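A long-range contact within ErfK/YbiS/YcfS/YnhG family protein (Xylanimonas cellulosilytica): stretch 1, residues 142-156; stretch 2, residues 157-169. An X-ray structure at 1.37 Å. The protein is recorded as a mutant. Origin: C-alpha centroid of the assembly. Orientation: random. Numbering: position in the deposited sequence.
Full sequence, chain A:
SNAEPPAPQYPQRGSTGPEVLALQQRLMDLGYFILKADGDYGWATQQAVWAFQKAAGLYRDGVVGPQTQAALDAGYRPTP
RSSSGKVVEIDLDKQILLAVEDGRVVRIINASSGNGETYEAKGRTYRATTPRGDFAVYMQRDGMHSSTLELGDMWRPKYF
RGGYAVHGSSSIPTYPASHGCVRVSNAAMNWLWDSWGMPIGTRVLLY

Stretch 1, residues 142-156: DGMHSSTLELGDMWR
Stretch 2 (157-169) PKYFRGGYAVHGS

The two stretches are consecutive in the chain, and a single antiparallel backbone pair joins them where the second folds back on the first. Trp155 N donates to Gly168 O (3.0 Å, 169°) and Gly168 N returns a bond to Trp155 O (2.9 Å, 160°), with the two CA atoms 4.5 Å apart. The chain turns a corner at Trp155 and Arg156, where Arg156 adopts phi/psi of 52/56, after which Pro157 (-64/143) begins a strand that pairs with 164-168 through Lys158 N to Val166 O and Val166 N to Lys158 O, both 2.9 Å. This hairpin closes in a type II' turn from Arg161 to Tyr164, with Gly162 at 55/-132. Before the corner, His145 and Met154 form their own antiparallel pair, His145 N to Met154 O at 2.9 Å and Met154 N to His145 O at 2.8 Å. Arg156 NE forms a salt bridge with Asp142 OD1 (2.8 Å).

Three waters extend the polar contact. One links Ser146 O (2.7 Å) to Tyr159 OH (2.5 Å from the water oxygen), another Ser147 OG (2.6 Å) to Gly163 O (2.7 Å), and a third Asp153 O (2.7 Å) to Ser169 OG (3.0 Å). Ser147 OG also accepts from Leu149 N and Glu150 N, both at 2.9 Å.

Selenomethionine Met154 is the centre of the packing. Its CA-to-CB bond points toward stretch 2 and the residue is buried, its side chain in the m, t, m rotamer (chi -63°, -173°, -61°). Met154 CG lies 3.5 Å from the centroid of the His167 ring, nearly on its normal, and Met154 SE sits over the same ring, 3.6 Å from His167 CD2. The p rotamer of His167 (chi1 67°, chi2 89°) offers this face while its ND1 donates to Gly168 O at 2.8 Å. Beyond the ring, Met154 SE approaches Ala165 CB (4.3 Å), and Met154 CE reaches Pro157 CB (3.9 Å) and Tyr159 CZ (4.0 Å), so one unbranched chain serves all these neighbours. Pro157 is heavily covered, its CD 3.7 Å from Gly143 O.

At the outer end, Leu149 (chi1 -84°, chi2 67°) lays CD2 over one face of Tyr164, 3.5 Å from CE1, while its CD1 lies 3.9 Å from Gly163 CA. An ideal CB on Gly163 would fall 2.5 Å from Leu149 CD1, so glycine leaves the space this leucine needs. The CA-to-CB bond of Arg156 (m, t, p) is directed away overall, though CB touches stretch 2. In all, 621 Å² is buried between the stretches.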

# COMPACT_ATOMS: atom_id res chain seq x y z
N ASP A 142 7.81 -5.79 17.06
CA ASP A 142 8.57 -4.65 16.61
C ASP A 142 9.97 -4.96 16.16
O ASP A 142 10.95 -4.52 16.77
CB ASP A 142 8.63 -3.57 17.70
CG ASP A 142 9.19 -2.24 17.24
OD1 ASP A 142 9.37 -2.06 16.02
OD2 ASP A 142 9.38 -1.37 18.17
N GLY A 143 10.06 -5.61 15.03
CA GLY A 143 11.32 -6.04 14.36
C GLY A 143 10.94 -7.01 13.22
O GLY A 143 9.79 -7.05 12.72
N MSE A 144 11.90 -7.76 12.73
CA MSE A 144 11.77 -8.71 11.67
C MSE A 144 11.35 -10.07 12.26
O MSE A 144 12.11 -10.65 13.08
CB MSE A 144 13.12 -8.73 10.91
CG MSE A 144 12.89 -9.52 9.64
SE MSE A 144 11.87 -8.64 8.25
CE MSE A 144 13.18 -7.54 7.39
N HIS A 145 10.20 -10.62 11.86
CA HIS A 145 9.69 -11.89 12.40
C HIS A 145 9.21 -12.89 11.39
O HIS A 145 8.75 -12.50 10.32
CB HIS A 145 8.51 -11.55 13.33
CG HIS A 145 8.99 -10.94 14.62
ND1 HIS A 145 9.20 -9.59 14.92
CD2 HIS A 145 9.30 -11.59 15.77
CE1 HIS A 145 9.69 -9.46 16.16
NE2 HIS A 145 9.70 -10.65 16.70
N SER A 146 9.23 -14.13 11.71
CA SER A 146 8.72 -15.18 10.87
C SER A 146 7.19 -15.22 10.99
O SER A 146 6.63 -14.61 11.91
CB SER A 146 9.29 -16.53 11.28
OG SER A 146 8.90 -16.85 12.58
N SER A 147 6.57 -15.90 10.03
CA SER A 147 5.14 -16.09 9.96
C SER A 147 4.74 -17.53 9.81
O SER A 147 5.37 -18.20 8.98
CB SER A 147 4.58 -15.29 8.79
OG SER A 147 3.19 -15.51 8.58
N THR A 148 3.66 -17.94 10.44
CA THR A 148 3.07 -19.28 10.13
C THR A 148 2.38 -19.33 8.78
O THR A 148 2.21 -20.42 8.22
CB THR A 148 2.06 -19.76 11.28
OG1 THR A 148 0.92 -18.87 11.50
CG2 THR A 148 2.83 -19.85 12.56
N LEU A 149 1.96 -18.14 8.29
CA LEU A 149 1.24 -18.02 7.01
C LEU A 149 2.19 -17.75 5.87
O LEU A 149 2.21 -18.45 4.86
CB LEU A 149 0.19 -16.85 7.07
CG LEU A 149 -1.15 -17.16 7.66
CD1 LEU A 149 -1.01 -17.47 9.17
CD2 LEU A 149 -2.03 -15.94 7.42
N GLU A 150 2.93 -16.68 5.98
CA GLU A 150 3.81 -16.20 4.92
C GLU A 150 5.12 -16.97 4.86
O GLU A 150 5.62 -17.35 5.91
CB GLU A 150 4.08 -14.71 5.03
CG GLU A 150 2.82 -13.84 5.07
CD GLU A 150 1.92 -13.93 3.82
OE1 GLU A 150 2.44 -14.04 2.75
OE2 GLU A 150 0.73 -14.02 4.04
N LEU A 151 5.68 -17.09 3.66
CA LEU A 151 6.98 -17.75 3.51
C LEU A 151 8.18 -16.98 3.93
O LEU A 151 9.17 -17.55 4.45
CB LEU A 151 7.14 -18.13 2.05
CG LEU A 151 6.30 -19.27 1.57
CD1 LEU A 151 6.62 -19.61 0.13
CD2 LEU A 151 6.61 -20.49 2.49
N GLY A 152 8.17 -15.69 3.68
CA GLY A 152 9.36 -14.90 4.10
C GLY A 152 9.10 -14.31 5.49
O GLY A 152 8.12 -14.64 6.22
N ASP A 153 9.98 -13.44 5.88
CA ASP A 153 9.84 -12.71 7.14
C ASP A 153 9.01 -11.43 6.91
O ASP A 153 8.91 -10.89 5.80
CB ASP A 153 11.19 -12.35 7.75
CG ASP A 153 11.95 -13.57 8.26
OD1 ASP A 153 11.39 -14.59 8.69
OD2 ASP A 153 13.17 -13.46 8.22
N MSE A 154 8.48 -10.94 8.00
CA MSE A 154 7.62 -9.81 8.04
C MSE A 154 8.30 -8.73 8.87
O MSE A 154 8.76 -8.93 10.00
CB MSE A 154 6.31 -10.13 8.79
CG MSE A 154 5.51 -11.20 8.05
SE MSE A 154 3.68 -11.51 8.87
CE MSE A 154 4.33 -12.01 10.52
N TRP A 155 8.32 -7.50 8.34
CA TRP A 155 8.87 -6.33 9.04
C TRP A 155 7.84 -5.62 9.87
O TRP A 155 6.84 -5.10 9.31
CB TRP A 155 9.55 -5.36 8.04
CG TRP A 155 10.11 -4.14 8.69
CD1 TRP A 155 9.65 -2.87 8.53
CD2 TRP A 155 11.23 -4.08 9.57
NE1 TRP A 155 10.45 -2.01 9.28
CE2 TRP A 155 11.42 -2.74 9.91
CE3 TRP A 155 12.08 -5.04 10.14
CZ2 TRP A 155 12.40 -2.34 10.80
CZ3 TRP A 155 13.01 -4.66 11.05
CH2 TRP A 155 13.19 -3.32 11.36
N ARG A 156 7.99 -5.60 11.18
CA ARG A 156 7.12 -4.89 12.09
C ARG A 156 5.65 -5.23 11.88
O ARG A 156 4.83 -4.30 11.75
CB ARG A 156 7.46 -3.41 12.06
CG ARG A 156 8.93 -3.05 12.27
CD ARG A 156 9.15 -1.56 12.32
NE ARG A 156 8.74 -0.95 13.55
CZ ARG A 156 8.75 0.33 13.74
NH1 ARG A 156 8.96 1.17 12.76
NH2 ARG A 156 8.53 0.81 14.99
N PRO A 157 5.29 -6.52 11.95
CA PRO A 157 3.86 -6.86 11.81
C PRO A 157 2.97 -6.31 12.93
O PRO A 157 3.33 -6.35 14.09
CB PRO A 157 3.91 -8.37 11.78
CG PRO A 157 5.13 -8.74 12.61
CD PRO A 157 6.14 -7.70 12.22
N LYS A 158 1.80 -5.91 12.47
CA LYS A 158 0.68 -5.56 13.30
C LYS A 158 -0.46 -6.56 13.01
O LYS A 158 -0.97 -6.60 11.85
CB LYS A 158 0.20 -4.17 13.08
CG LYS A 158 1.22 -3.15 13.50
CD LYS A 158 0.70 -1.97 14.01
CE LYS A 158 1.72 -0.97 14.41
NZ LYS A 158 1.56 -0.42 15.79
N TYR A 159 -0.73 -7.45 13.93
CA TYR A 159 -1.62 -8.55 13.71
C TYR A 159 -3.07 -8.14 14.00
O TYR A 159 -3.33 -7.50 15.01
CB TYR A 159 -1.27 -9.73 14.63
CG TYR A 159 0.07 -10.28 14.43
CD1 TYR A 159 1.19 -9.68 14.95
CD2 TYR A 159 0.24 -11.43 13.70
CE1 TYR A 159 2.46 -10.17 14.75
CE2 TYR A 159 1.52 -11.97 13.50
CZ TYR A 159 2.63 -11.35 14.06
OH TYR A 159 3.92 -11.86 13.87
N PHE A 160 -4.00 -8.51 13.11
CA PHE A 160 -5.40 -8.18 13.28
C PHE A 160 -6.34 -9.35 13.31
O PHE A 160 -7.51 -9.17 13.73
CB PHE A 160 -5.90 -7.14 12.25
CG PHE A 160 -5.76 -7.64 10.80
CD1 PHE A 160 -6.77 -8.36 10.19
CD2 PHE A 160 -4.64 -7.37 10.03
CE1 PHE A 160 -6.68 -8.80 8.90
CE2 PHE A 160 -4.54 -7.84 8.76
CZ PHE A 160 -5.54 -8.57 8.21
N ARG A 161 -5.96 -10.57 12.92
CA ARG A 161 -6.82 -11.75 13.07
C ARG A 161 -5.94 -12.97 13.02
O ARG A 161 -5.44 -13.29 11.93
CB ARG A 161 -7.92 -11.81 11.98
CG ARG A 161 -8.91 -12.92 12.20
CD ARG A 161 -9.65 -13.16 10.90
NE ARG A 161 -10.78 -13.97 10.99
CZ ARG A 161 -10.92 -15.15 10.42
NH1 ARG A 161 -9.89 -15.78 9.98
NH2 ARG A 161 -12.11 -15.76 10.47
N GLY A 162 -5.67 -13.61 14.13
CA GLY A 162 -4.78 -14.75 14.13
C GLY A 162 -3.46 -14.31 13.50
O GLY A 162 -2.83 -13.33 13.93
N GLY A 163 -2.96 -15.11 12.57
CA GLY A 163 -1.72 -14.81 11.89
C GLY A 163 -1.75 -13.75 10.83
O GLY A 163 -0.76 -13.38 10.28
N TYR A 164 -2.93 -13.27 10.53
CA TYR A 164 -3.12 -12.23 9.52
C TYR A 164 -2.70 -10.88 10.11
O TYR A 164 -3.19 -10.41 11.16
CB TYR A 164 -4.54 -12.12 9.02
CG TYR A 164 -5.03 -13.35 8.31
CD1 TYR A 164 -4.74 -13.53 6.97
CD2 TYR A 164 -5.78 -14.28 8.89
CE1 TYR A 164 -5.10 -14.65 6.28
CE2 TYR A 164 -6.19 -15.39 8.22
CZ TYR A 164 -5.87 -15.58 6.88
OH TYR A 164 -6.29 -16.73 6.24
N ALA A 165 -1.70 -10.28 9.41
CA ALA A 165 -1.09 -9.06 9.80
C ALA A 165 -0.90 -8.15 8.63
O ALA A 165 -0.84 -8.55 7.47
CB ALA A 165 0.30 -9.34 10.40
N VAL A 166 -0.75 -6.86 8.94
CA VAL A 166 -0.16 -5.83 8.04
C VAL A 166 1.32 -5.76 8.39
O VAL A 166 1.69 -5.69 9.57
CB VAL A 166 -0.82 -4.45 8.25
CG1 VAL A 166 -0.23 -3.43 7.29
CG2 VAL A 166 -2.32 -4.55 8.03
N HIS A 167 2.18 -5.83 7.38
CA HIS A 167 3.63 -5.82 7.62
C HIS A 167 4.40 -5.28 6.50
O HIS A 167 3.91 -5.25 5.36
CB HIS A 167 4.12 -7.25 7.96
CG HIS A 167 4.00 -8.20 6.81
ND1 HIS A 167 5.02 -8.38 5.88
CD2 HIS A 167 3.00 -9.01 6.43
CE1 HIS A 167 4.61 -9.28 4.99
NE2 HIS A 167 3.38 -9.65 5.28
N GLY A 168 5.61 -4.86 6.75
CA GLY A 168 6.53 -4.52 5.67
C GLY A 168 7.14 -5.74 4.99
O GLY A 168 7.34 -6.80 5.60
N SER A 169 7.37 -5.56 3.71
CA SER A 169 7.87 -6.63 2.85
C SER A 169 8.83 -6.10 1.84
O SER A 169 8.77 -4.90 1.52
CB SER A 169 6.72 -7.35 2.17
OG SER A 169 7.10 -8.56 1.53
O HOH W 1 4.27 -14.29 13.19
O HOH W 2 1.72 -14.38 10.45
O HOH W 3 7.21 -10.67 3.65